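Local coordinates for periplasmic binding protein/LacI transcriptional regulator (Burkholderia graminis C4D1M, PDB 5HQJ) that binds D-arabinose between its two lobes and probably serves as the sugar-binding component of an ABC transporter, at residues K47-A52 with V58-V63; R124-G129 with V277-A282; N131-G136 with I172-A177; V184-G189 with E202-A207. All blocks are in the same frame, centred on the assembly; numbering follows the deposited sequence.

The four contacts fall on two lobes, each a sheet flanked by helices, with the arabinose bound between them. Contacts 1 and 2, whose centres lie about 13 Å apart, belong to the lobe of the parallel sheet, and touch where helix 269-284 packs against helix 42-56. Contacts 3 and 4, with centres about 19 Å apart, belong to the lobe of the mixed sheet and touch through helix 163-176 and strand 181-188. The chain order is contact 1, the first half of contact 2, contacts 3 and 4, then the second half of contact 2. The chain therefore crosses to the second lobe between strand 127-129 and helix 132-146 and later returns, as in related binding proteins.

Contact 1 (K47-A52 with V58-V63); sequences KGAKTA and VKYQWV
The ring of Tyr60 lies with one face against the backbone where Ala49 joins Lys50, the C of Ala49 and the CA of Lys50 both sitting over it toward the rim. On the opposite face is the backbone N of Trp62, two residues further along the same strand. This is the helix-to-strand packing of a beta-alpha-beta unit: strand 30-34, helix 42-56 and strand 59-62, the last being an outermost strand of the parallel sheet. The CA of Lys50 makes a CH-pi contact, 4.2 Å from the Tyr60 ring centroid and 19° off the ring normal. Around the ring the neighbours divide by side: the CB of Ala49 packs 3.6 Å from CE1 of Tyr60, while Lys50 serves the other flank, its CB 3.8 Å from CE2 of Tyr60. With CG of Tyr60 anti to the backbone N (chi1 168°), the ring reaches from the strand to the helix. The lysine bends at chi2 (66°), which brings its aliphatic CD close to the ring at a slant, before the chain leads its ammonium end away. The phenol oxygen hydrogen-bonds to the side chain of Asn46, one turn earlier on the helix, a polar link that would limit swinging of the ring. Ala49 also packs on Val277 of helix 269-284. The closest approach of the lysine chain is CD of Lys50, 3.6 Å from CD2 of Tyr60.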
loop_
_atom_site.group_PDB
_atom_site.type_symbol
_atom_site.label_atom_id
_atom_site.label_comp_id
_atom_site.label_asym_id
_atom_site.label_seq_id
_atom_site.Cartn_x
_atom_site.Cartn_y
_atom_site.Cartn_z
ATOM N N LYS A 47 5.423 -4.109 -12.954
ATOM C CA LYS A 47 4.942 -3.922 -14.339
ATOM C C LYS A 47 5.113 -2.476 -14.860
ATOM O O LYS A 47 5.694 -2.248 -15.942
ATOM C CB LYS A 47 3.483 -4.345 -14.423
ATOM C CG LYS A 47 2.837 -4.073 -15.771
ATOM C CD LYS A 47 1.413 -4.554 -15.790
ATOM C CE LYS A 47 0.784 -4.281 -17.126
ATOM N NZ LYS A 47 -0.650 -4.635 -17.106
ATOM N N GLY A 48 4.685 -1.505 -14.066
ATOM C CA GLY A 48 4.742 -0.117 -14.474
ATOM C C GLY A 48 6.187 0.354 -14.556
ATOM O O GLY A 48 6.563 1.071 -15.463
ATOM N N ALA A 49 7.021 -0.055 -13.605
ATOM C CA ALA A 49 8.423 0.357 -13.648
ATOM C C ALA A 49 9.150 -0.266 -14.857
ATOM O O ALA A 49 9.915 0.405 -15.558
ATOM C CB ALA A 49 9.119 -0.013 -12.332
ATOM N N LYS A 50 8.895 -1.542 -15.107
ATOM C CA LYS A 50 9.550 -2.270 -16.181
ATOM C C LYS A 50 9.143 -1.659 -17.513
ATOM O O LYS A 50 9.991 -1.419 -18.369
ATOM C CB LYS A 50 9.191 -3.751 -16.092
ATOM C CG LYS A 50 9.714 -4.618 -17.211
ATOM C CD LYS A 50 11.218 -4.719 -17.216
ATOM C CE LYS A 50 11.681 -5.690 -18.290
ATOM N NZ LYS A 50 10.908 -6.972 -18.275
ATOM N N THR A 51 7.851 -1.367 -17.678
ATOM C CA THR A 51 7.363 -0.669 -18.874
ATOM C C THR A 51 8.082 0.677 -19.093
ATOM O O THR A 51 8.580 0.961 -20.188
ATOM C CB THR A 51 5.858 -0.439 -18.773
ATOM O OG1 THR A 51 5.196 -1.699 -18.658
ATOM C CG2 THR A 51 5.346 0.257 -20.013
ATOM N N ALA A 52 8.199 1.485 -18.047
ATOM C CA ALA A 52 8.827 2.794 -18.201
ATOM C C ALA A 52 10.316 2.675 -18.487
ATOM O O ALA A 52 10.876 3.443 -19.283
ATOM C CB ALA A 52 8.603 3.638 -16.968
ATOM N N VAL A 58 16.705 2.042 -20.433
ATOM C CA VAL A 58 17.685 1.898 -19.362
ATOM C C VAL A 58 17.685 0.479 -18.803
ATOM O O VAL A 58 16.734 -0.287 -19.002
ATOM C CB VAL A 58 17.422 2.911 -18.236
ATOM C CG1 VAL A 58 17.203 4.285 -18.823
ATOM C CG2 VAL A 58 16.215 2.511 -17.395
ATOM N N LYS A 59 18.769 0.142 -18.111
ATOM C CA LYS A 59 18.870 -1.100 -17.365
ATOM C C LYS A 59 17.987 -0.989 -16.137
ATOM O O LYS A 59 17.982 0.039 -15.465
ATOM C CB LYS A 59 20.331 -1.387 -16.973
ATOM C CG LYS A 59 20.509 -2.279 -15.741
ATOM C CD LYS A 59 19.968 -3.693 -15.949
ATOM C CE LYS A 59 20.021 -4.515 -14.664
ATOM N NZ LYS A 59 19.191 -5.752 -14.761
ATOM N N TYR A 60 17.248 -2.058 -15.855
ATOM C CA TYR A 60 16.275 -2.075 -14.785
ATOM C C TYR A 60 16.424 -3.354 -13.971
ATOM O O TYR A 60 16.548 -4.432 -14.554
ATOM C CB TYR A 60 14.860 -1.963 -15.380
ATOM C CG TYR A 60 13.741 -2.264 -14.401
ATOM C CD1 TYR A 60 13.341 -1.331 -13.455
ATOM C CD2 TYR A 60 13.077 -3.480 -14.434
ATOM C CE1 TYR A 60 12.324 -1.612 -12.567
ATOM C CE2 TYR A 60 12.055 -3.772 -13.554
ATOM C CZ TYR A 60 11.686 -2.843 -12.613
ATOM O OH TYR A 60 10.664 -3.104 -11.719
ATOM N N GLN A 61 16.428 -3.238 -12.640
ATOM C CA GLN A 61 16.254 -4.402 -11.772
ATOM C C GLN A 61 15.189 -4.203 -10.698
ATOM O O GLN A 61 15.019 -3.125 -10.092
ATOM C CB GLN A 61 17.582 -4.798 -11.097
ATOM C CG GLN A 61 18.478 -3.639 -10.888
ATOM C CD GLN A 61 19.753 -3.975 -10.141
ATOM O OE1 GLN A 61 19.910 -5.069 -9.597
ATOM N NE2 GLN A 61 20.674 -3.022 -10.112
ATOM N N TRP A 62 14.486 -5.296 -10.460
ATOM C CA TRP A 62 13.524 -5.430 -9.389
ATOM C C TRP A 62 14.182 -6.249 -8.285
ATOM O O TRP A 62 14.541 -7.406 -8.505
ATOM C CB TRP A 62 12.259 -6.083 -9.971
ATOM C CG TRP A 62 11.129 -6.370 -9.065
ATOM C CD1 TRP A 62 10.753 -7.585 -8.590
ATOM C CD2 TRP A 62 10.181 -5.434 -8.555
ATOM N NE1 TRP A 62 9.621 -7.472 -7.825
ATOM C CE2 TRP A 62 9.252 -6.154 -7.783
ATOM C CE3 TRP A 62 10.013 -4.047 -8.686
ATOM C CZ2 TRP A 62 8.204 -5.548 -7.123
ATOM C CZ3 TRP A 62 8.945 -3.448 -8.025
ATOM C CH2 TRP A 62 8.077 -4.187 -7.247
ATOM N N VAL A 63 14.381 -5.625 -7.128
ATOM C CA VAL A 63 15.111 -6.235 -6.016
ATOM C C VAL A 63 14.192 -6.466 -4.822
ATOM O O VAL A 63 13.706 -5.524 -4.185
ATOM C CB VAL A 63 16.299 -5.358 -5.606
ATOM C CG1 VAL A 63 17.210 -6.116 -4.649
ATOM C CG2 VAL A 63 17.068 -4.919 -6.853
#

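Contact 2 (R124-G129 with V277-A282); sequences RSMYIG and VDHLVA
Met126, a selenomethionine in this crystal, lays its terminal methyl over the middle of the His279 imidazole. Its CE is 3.9 Å from the ring centroid of His279 and 8° off the ring normal, a CH-pi contact made almost straight down onto the face. The selenium lies obliquely to the same ring, SE of Met126 being 3.9 Å from ND1 of His279. Two torsions make this possible: chi1 of 65° places CG of Met126 between the backbone N and the carbonyl carbon, and a bend at chi3 (-81°) turns the methyl back over the imidazole after an extended chi2. The two side chains meet at about a right angle. Ile128 adds a looser touch, with CD1 of Ile128 4.4 Å from CD2 of His279. The imidazole is also tied by a hydrogen bond from its ND1 atom to the carboxylate of Glu288, which helps fix the ring's rotation, while Ile294 of the neighbouring strand packs on both Met126 and His279. Helix 269-284 is thereby seated on residues 124-129, which include strand 127-129, the helix-on-sheet layering of an alpha/beta lobe in a periplasmic binding protein.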
loop_
_atom_site.group_PDB
_atom_site.type_symbol
_atom_site.label_atom_id
_atom_site.label_comp_id
_atom_site.label_asym_id
_atom_site.label_seq_id
_atom_site.Cartn_x
_atom_site.Cartn_y
_atom_site.Cartn_z
ATOM N N ARG A 124 15.332 11.402 0.787
ATOM C CA ARG A 124 14.851 11.032 -0.545
ATOM C C ARG A 124 14.349 12.291 -1.249
ATOM O O ARG A 124 13.888 13.229 -0.599
ATOM C CB ARG A 124 13.761 9.957 -0.456
ATOM C CG ARG A 124 12.338 10.446 -0.207
ATOM C CD ARG A 124 12.118 11.134 1.150
ATOM N NE ARG A 124 10.699 11.445 1.293
ATOM C CZ ARG A 124 10.098 12.525 0.790
ATOM N NH1 ARG A 124 10.791 13.451 0.126
ATOM N NH2 ARG A 124 8.791 12.686 0.957
ATOM N N SER A 125 14.472 12.303 -2.569
ATOM C CA SER A 125 14.135 13.473 -3.378
ATOM C C SER A 125 12.651 13.772 -3.318
ATOM O O SER A 125 12.224 14.920 -3.331
ATOM C CB SER A 125 14.559 13.264 -4.837
ATOM O OG SER A 125 13.862 12.190 -5.463
HETATM N N MSE A 126 11.861 12.714 -3.268
HETATM C CA MSE A 126 10.431 12.852 -3.414
HETATM C C MSE A 126 9.735 11.530 -3.121
HETATM O O MSE A 126 10.364 10.470 -3.156
HETATM C CB MSE A 126 10.079 13.328 -4.824
HETATM C CG MSE A 126 10.418 12.338 -5.894
HETATM SE SE MSE A 126 10.123 12.996 -7.715
HETATM C CE MSE A 126 8.195 12.685 -7.831
ATOM N N TYR A 127 8.443 11.643 -2.817
ATOM C CA TYR A 127 7.525 10.531 -2.604
ATOM C C TYR A 127 6.439 10.491 -3.661
ATOM O O TYR A 127 5.761 11.502 -3.922
ATOM C CB TYR A 127 6.897 10.642 -1.207
ATOM C CG TYR A 127 5.657 9.775 -0.992
ATOM C CD1 TYR A 127 5.767 8.421 -0.749
ATOM C CD2 TYR A 127 4.383 10.324 -1.018
ATOM C CE1 TYR A 127 4.640 7.648 -0.556
ATOM C CE2 TYR A 127 3.264 9.554 -0.836
ATOM C CZ TYR A 127 3.398 8.208 -0.592
ATOM O OH TYR A 127 2.279 7.429 -0.391
ATOM N N ILE A 128 6.286 9.324 -4.258
ATOM C CA ILE A 128 5.221 9.057 -5.183
ATOM C C ILE A 128 4.246 8.047 -4.594
ATOM O O ILE A 128 4.575 6.869 -4.432
ATOM C CB ILE A 128 5.774 8.495 -6.503
ATOM C CG1 ILE A 128 6.799 9.476 -7.087
ATOM C CG2 ILE A 128 4.651 8.164 -7.489
ATOM C CD1 ILE A 128 7.615 8.881 -8.219
ATOM N N GLY A 129 3.028 8.468 -4.310
ATOM C CA GLY A 129 2.078 7.512 -3.793
ATOM C C GLY A 129 0.744 8.091 -3.382
ATOM O O GLY A 129 0.396 9.237 -3.701
ATOM N N VAL A 277 10.323 5.272 -12.097
ATOM C CA VAL A 277 11.422 5.150 -13.053
ATOM C C VAL A 277 11.625 6.438 -13.845
ATOM O O VAL A 277 12.754 6.939 -13.973
ATOM C CB VAL A 277 11.191 3.963 -14.004
ATOM C CG1 VAL A 277 12.183 3.981 -15.115
ATOM C CG2 VAL A 277 11.303 2.644 -13.235
ATOM N N ASP A 278 10.536 7.007 -14.363
ATOM C CA ASP A 278 10.618 8.249 -15.097
ATOM C C ASP A 278 11.251 9.406 -14.321
ATOM O O ASP A 278 12.082 10.138 -14.871
ATOM C CB ASP A 278 9.228 8.632 -15.577
ATOM C CG ASP A 278 8.840 7.907 -16.852
ATOM O OD1 ASP A 278 9.749 7.511 -17.623
ATOM O OD2 ASP A 278 7.632 7.756 -17.080
ATOM N N HIS A 279 10.903 9.561 -13.046
ATOM C CA HIS A 279 11.537 10.596 -12.250
ATOM C C HIS A 279 12.967 10.229 -11.851
ATOM O O HIS A 279 13.825 11.106 -11.770
ATOM C CB HIS A 279 10.666 10.907 -11.042
ATOM C CG HIS A 279 9.505 11.781 -11.398
ATOM N ND1 HIS A 279 9.623 13.155 -11.551
ATOM C CD2 HIS A 279 8.227 11.475 -11.710
ATOM C CE1 HIS A 279 8.449 13.650 -11.895
ATOM N NE2 HIS A 279 7.578 12.656 -11.991
ATOM N N LEU A 280 13.250 8.948 -11.647
ATOM C CA LEU A 280 14.636 8.574 -11.400
ATOM C C LEU A 280 15.474 8.962 -12.619
ATOM O O LEU A 280 16.517 9.614 -12.498
ATOM C CB LEU A 280 14.760 7.086 -11.106
ATOM C CG LEU A 280 14.527 6.636 -9.654
ATOM C CD1 LEU A 280 14.773 5.137 -9.517
ATOM C CD2 LEU A 280 15.408 7.398 -8.655
ATOM N N VAL A 281 15.010 8.592 -13.807
ATOM C CA VAL A 281 15.773 8.872 -15.011
ATOM C C VAL A 281 15.974 10.376 -15.193
ATOM O O VAL A 281 17.063 10.834 -15.544
ATOM C CB VAL A 281 15.094 8.296 -16.278
ATOM C CG1 VAL A 281 15.823 8.787 -17.525
ATOM C CG2 VAL A 281 15.077 6.781 -16.232
ATOM N N ALA A 282 14.925 11.151 -14.957
ATOM C CA ALA A 282 15.022 12.591 -15.120
ATOM C C ALA A 282 16.002 13.214 -14.122
ATOM O O ALA A 282 16.691 14.183 -14.446
ATOM C CB ALA A 282 13.668 13.218 -14.972
#

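Contact 3 (N131-G136 with I172-A177); sequences NNEQAG and IKKGLA
OE2 of Glu133 receives the ammonium group of Lys174 in a salt bridge, with NZ of Lys174 2.8 Å from OE2 of Glu133 and lying nearly in line with that oxygen's C-O bond. The two side chains cross at about a right angle. Glu133 runs out extended from its helix, whereas Lys174 bends at chi3 (-60°), and that turn brings CE of Lys174 to 3.3 Å from OE2 of Glu133. Next to the bridge the backbones come very close: C of Gly136 is 3.5 Å from N of Ile172, and the two CA atoms are 4.4 Å apart. Gly136, with no side chain, allows this approach. The carbonyl of Gly136 meets the CA of Ile172 in a CA-H...O contact, and CG1 of Ile172 comes to 3.5 Å from O of Gly136. On its sheet side Ile172 packs on Ile155 and Phe215. Asn131 is the N-cap of helix 132-146, its OD1 accepting from N of Gln134, while Asn132 hydrogen-bonds to Arg168, which lines the arabinose pocket. What results is close helix-helix packing at a glycine, between helices 132-146 and 163-176, on one face of the mixed sheet in the second lobe of this periplasmic binding fold.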
loop_
_atom_site.group_PDB
_atom_site.type_symbol
_atom_site.label_atom_id
_atom_site.label_comp_id
_atom_site.label_asym_id
_atom_site.label_seq_id
_atom_site.Cartn_x
_atom_site.Cartn_y
_atom_site.Cartn_z
ATOM N N ASN A 131 -2.204 9.466 -0.892
ATOM C CA ASN A 131 -2.369 10.279 0.312
ATOM C C ASN A 131 -3.085 9.403 1.298
ATOM O O ASN A 131 -4.297 9.256 1.241
ATOM C CB ASN A 131 -3.168 11.548 0.046
ATOM C CG ASN A 131 -3.295 12.428 1.279
ATOM O OD1 ASN A 131 -3.099 11.973 2.419
ATOM N ND2 ASN A 131 -3.623 13.697 1.059
ATOM N N ASN A 132 -2.313 8.759 2.145
ATOM C CA ASN A 132 -2.857 7.617 2.870
ATOM C C ASN A 132 -3.764 8.032 4.000
ATOM O O ASN A 132 -4.789 7.396 4.224
ATOM C CB ASN A 132 -1.722 6.744 3.338
ATOM C CG ASN A 132 -1.139 5.945 2.209
ATOM O OD1 ASN A 132 -1.762 4.998 1.714
ATOM N ND2 ASN A 132 0.056 6.320 1.775
ATOM N N GLU A 133 -3.475 9.147 4.655
ATOM C CA GLU A 133 -4.421 9.607 5.668
ATOM C C GLU A 133 -5.735 9.990 4.975
ATOM O O GLU A 133 -6.808 9.631 5.453
ATOM C CB GLU A 133 -3.872 10.773 6.500
ATOM C CG GLU A 133 -4.818 11.148 7.637
ATOM C CD GLU A 133 -4.180 12.022 8.700
ATOM O OE1 GLU A 133 -2.935 12.035 8.807
ATOM O OE2 GLU A 133 -4.933 12.690 9.439
ATOM N N GLN A 134 -5.688 10.680 3.827
ATOM C CA GLN A 134 -6.925 11.040 3.140
ATOM C C GLN A 134 -7.688 9.791 2.683
ATOM O O GLN A 134 -8.919 9.764 2.692
ATOM C CB GLN A 134 -6.662 11.972 1.915
ATOM C CG GLN A 134 -7.919 12.342 1.133
ATOM C CD GLN A 134 -8.962 13.039 1.989
ATOM O OE1 GLN A 134 -10.079 12.547 2.156
ATOM N NE2 GLN A 134 -8.605 14.197 2.526
ATOM N N ALA A 135 -6.974 8.755 2.259
ATOM C CA ALA A 135 -7.688 7.539 1.893
ATOM C C ALA A 135 -8.461 6.969 3.111
ATOM O O ALA A 135 -9.573 6.468 2.984
ATOM C CB ALA A 135 -6.727 6.507 1.353
ATOM N N GLY A 136 -7.837 6.991 4.298
ATOM C CA GLY A 136 -8.542 6.569 5.531
ATOM C C GLY A 136 -9.755 7.400 5.834
ATOM O O GLY A 136 -10.838 6.900 6.160
ATOM N N ILE A 172 -8.985 6.952 9.212
ATOM C CA ILE A 172 -10.238 6.334 9.606
ATOM C C ILE A 172 -10.661 6.830 10.972
ATOM O O ILE A 172 -11.818 7.207 11.118
ATOM C CB ILE A 172 -10.138 4.774 9.620
ATOM C CG1 ILE A 172 -9.860 4.195 8.205
ATOM C CG2 ILE A 172 -11.370 4.179 10.251
ATOM C CD1 ILE A 172 -9.426 2.742 8.192
ATOM N N LYS A 173 -9.781 6.783 11.971
ATOM C CA LYS A 173 -10.183 7.116 13.321
ATOM C C LYS A 173 -10.566 8.609 13.389
ATOM O O LYS A 173 -11.562 8.950 13.989
ATOM C CB LYS A 173 -9.093 6.736 14.323
ATOM C CG LYS A 173 -8.965 5.252 14.439
ATOM C CD LYS A 173 -7.978 4.819 15.549
ATOM C CE LYS A 173 -8.085 3.331 15.876
ATOM N NZ LYS A 173 -7.148 3.039 17.023
ATOM N N LYS A 174 -9.812 9.486 12.753
ATOM C CA LYS A 174 -10.176 10.922 12.775
ATOM C C LYS A 174 -11.525 11.161 12.077
ATOM O O LYS A 174 -12.377 11.898 12.589
ATOM C CB LYS A 174 -9.062 11.753 12.140
ATOM C CG LYS A 174 -9.214 13.244 12.300
ATOM C CD LYS A 174 -8.140 14.003 11.528
ATOM C CE LYS A 174 -6.742 13.641 11.998
ATOM N NZ LYS A 174 -5.720 14.553 11.425
ATOM N N GLY A 175 -11.762 10.502 10.949
ATOM C CA GLY A 175 -13.013 10.625 10.209
ATOM C C GLY A 175 -14.199 10.078 10.976
ATOM O O GLY A 175 -15.272 10.672 11.030
ATOM N N LEU A 176 -14.037 8.926 11.617
ATOM C CA LEU A 176 -15.136 8.328 12.387
ATOM C C LEU A 176 -15.552 9.135 13.613
ATOM O O LEU A 176 -16.648 8.963 14.095
ATOM C CB LEU A 176 -14.784 6.914 12.814
ATOM C CG LEU A 176 -14.772 5.860 11.700
ATOM C CD1 LEU A 176 -14.402 4.520 12.318
ATOM C CD2 LEU A 176 -16.107 5.733 10.992
ATOM N N ALA A 177 -14.670 10.004 14.087
ATOM C CA ALA A 177 -14.949 10.863 15.222
ATOM C C ALA A 177 -16.157 11.736 14.980
ATOM O O ALA A 177 -16.776 12.180 15.939
ATOM C CB ALA A 177 -13.714 11.707 15.498
#

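Contact 4 (V184-G189 with E202-A207); sequences VVETQG and ETTLRA
Glu186 and Thr204 meet through a single short polar approach, OE2 of Glu186 to OG1 of Thr204 at 2.6 Å. The hydroxyl has a second acceptor within reach, the carbonyl O of Val200 one turn earlier on the helix, so which oxygen takes its proton is not settled. The other carboxylate oxygen, OE1 of Glu186, lies 3.4 Å from OG1 of Thr204 at a poor angle for bonding; it also lies 3.7 Å from CG2 of Thr204. The hydroxyl is set by chi1 of -51°, which puts OG1 of Thr204 beside its own backbone N and the methyl on the carbonyl side. Glu186 reaches across from the strand with CG anti to its N (chi1 179°) and the chain extended beyond. Thr204 is buried, and its side chain also packs on Ala154 and Leu211 of neighbouring strands. Further out, the backbone of Glu186 is hydrogen-bonded to Ile155, holding strand 181-188 at the border of the mixed sheet, while Leu205, whose CB points away from the strand, packs on Leu211 and Ile214. Strand 181-188 and helix 194-207 thus form the first two elements of a beta-alpha-beta crossover to strand 211-216, in the second lobe of the sugar-binding protein.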
loop_
_atom_site.group_PDB
_atom_site.type_symbol
_atom_site.label_atom_id
_atom_site.label_comp_id
_atom_site.label_asym_id
_atom_site.label_seq_id
_atom_site.Cartn_x
_atom_site.Cartn_y
_atom_site.Cartn_z
ATOM N N VAL A 184 -14.987 2.165 17.340
ATOM C CA VAL A 184 -13.947 1.240 16.936
ATOM C C VAL A 184 -13.649 0.320 18.110
ATOM O O VAL A 184 -13.115 0.744 19.172
ATOM C CB VAL A 184 -12.660 1.942 16.486
ATOM C CG1 VAL A 184 -11.621 0.909 16.098
ATOM C CG2 VAL A 184 -12.936 2.893 15.301
ATOM N N VAL A 185 -14.050 -0.932 17.958
ATOM C CA VAL A 185 -13.880 -1.918 19.038
ATOM C C VAL A 185 -12.601 -2.743 18.906
ATOM O O VAL A 185 -12.167 -3.379 19.874
ATOM C CB VAL A 185 -15.124 -2.845 19.167
ATOM C CG1 VAL A 185 -16.384 -2.003 19.555
ATOM C CG2 VAL A 185 -15.333 -3.713 17.948
ATOM N N GLU A 186 -11.944 -2.680 17.763
ATOM C CA GLU A 186 -10.737 -3.471 17.524
ATOM C C GLU A 186 -9.900 -2.890 16.432
ATOM O O GLU A 186 -10.423 -2.493 15.377
ATOM C CB GLU A 186 -11.088 -4.896 17.119
ATOM C CG GLU A 186 -9.865 -5.763 16.821
ATOM C CD GLU A 186 -10.218 -7.235 16.723
ATOM O OE1 GLU A 186 -11.098 -7.676 17.486
ATOM O OE2 GLU A 186 -9.632 -7.922 15.866
ATOM N N THR A 187 -8.599 -2.823 16.684
ATOM C CA THR A 187 -7.608 -2.531 15.640
ATOM C C THR A 187 -6.487 -3.542 15.805
ATOM O O THR A 187 -5.849 -3.580 16.858
ATOM C CB THR A 187 -7.040 -1.096 15.722
ATOM O OG1 THR A 187 -8.109 -0.145 15.618
ATOM C CG2 THR A 187 -5.985 -0.880 14.618
ATOM N N GLN A 188 -6.276 -4.404 14.804
ATOM C CA GLN A 188 -5.298 -5.492 14.933
ATOM C C GLN A 188 -4.490 -5.704 13.662
ATOM O O GLN A 188 -4.993 -5.545 12.543
ATOM C CB GLN A 188 -5.994 -6.820 15.310
ATOM C CG GLN A 188 -6.599 -6.852 16.677
ATOM C CD GLN A 188 -5.544 -6.969 17.752
ATOM O OE1 GLN A 188 -4.716 -7.880 17.725
ATOM N NE2 GLN A 188 -5.511 -6.006 18.653
ATOM N N GLY A 189 -3.228 -6.048 13.813
ATOM C CA GLY A 189 -2.357 -6.315 12.690
ATOM C C GLY A 189 -2.270 -7.795 12.288
ATOM O O GLY A 189 -2.712 -8.666 13.019
ATOM N N GLU A 202 -11.539 -14.243 12.236
ATOM C CA GLU A 202 -12.336 -15.201 13.007
ATOM C C GLU A 202 -12.554 -14.767 14.465
ATOM O O GLU A 202 -13.641 -14.850 14.969
ATOM C CB GLU A 202 -11.682 -16.587 13.008
ATOM C CG GLU A 202 -11.725 -17.286 11.686
ATOM C CD GLU A 202 -10.907 -18.555 11.691
ATOM O OE1 GLU A 202 -10.064 -18.715 12.604
ATOM O OE2 GLU A 202 -11.104 -19.381 10.777
ATOM N N THR A 203 -11.471 -14.339 15.133
ATOM C CA THR A 203 -11.548 -13.894 16.517
ATOM C C THR A 203 -12.412 -12.639 16.686
ATOM O O THR A 203 -13.229 -12.534 17.604
ATOM C CB THR A 203 -10.125 -13.662 17.047
ATOM O OG1 THR A 203 -9.428 -14.917 17.060
ATOM C CG2 THR A 203 -10.151 -13.108 18.444
ATOM N N THR A 204 -12.272 -11.702 15.757
ATOM C CA THR A 204 -13.094 -10.505 15.793
ATOM C C THR A 204 -14.588 -10.771 15.748
ATOM O O THR A 204 -15.375 -10.187 16.513
ATOM C CB THR A 204 -12.758 -9.571 14.601
ATOM O OG1 THR A 204 -11.350 -9.346 14.547
ATOM C CG2 THR A 204 -13.519 -8.240 14.717
ATOM N N LEU A 205 -15.003 -11.654 14.829
ATOM C CA LEU A 205 -16.406 -11.908 14.630
ATOM C C LEU A 205 -16.988 -12.659 15.824
ATOM O O LEU A 205 -18.140 -12.454 16.163
ATOM C CB LEU A 205 -16.632 -12.701 13.336
ATOM C CG LEU A 205 -16.154 -12.028 12.039
ATOM C CD1 LEU A 205 -16.469 -12.947 10.847
ATOM C CD2 LEU A 205 -16.741 -10.684 11.862
ATOM N N ARG A 206 -16.177 -13.509 16.455
ATOM C CA ARG A 206 -16.649 -14.233 17.624
ATOM C C ARG A 206 -16.839 -13.313 18.817
ATOM O O ARG A 206 -17.816 -13.430 19.560
ATOM C CB ARG A 206 -15.678 -15.357 17.985
ATOM C CG ARG A 206 -15.649 -16.486 16.972
ATOM C CD ARG A 206 -14.688 -17.596 17.372
ATOM N NE ARG A 206 -14.573 -18.611 16.317
ATOM C CZ ARG A 206 -13.439 -18.993 15.734
ATOM N NH1 ARG A 206 -12.264 -18.488 16.096
ATOM N NH2 ARG A 206 -13.483 -19.915 14.788
ATOM N N ALA A 207 -15.901 -12.379 18.994
ATOM C CA ALA A 207 -15.972 -11.445 20.120
ATOM C C ALA A 207 -17.082 -10.398 19.976
ATOM O O ALA A 207 -17.638 -9.938 20.968
ATOM C CB ALA A 207 -14.662 -10.772 20.291
#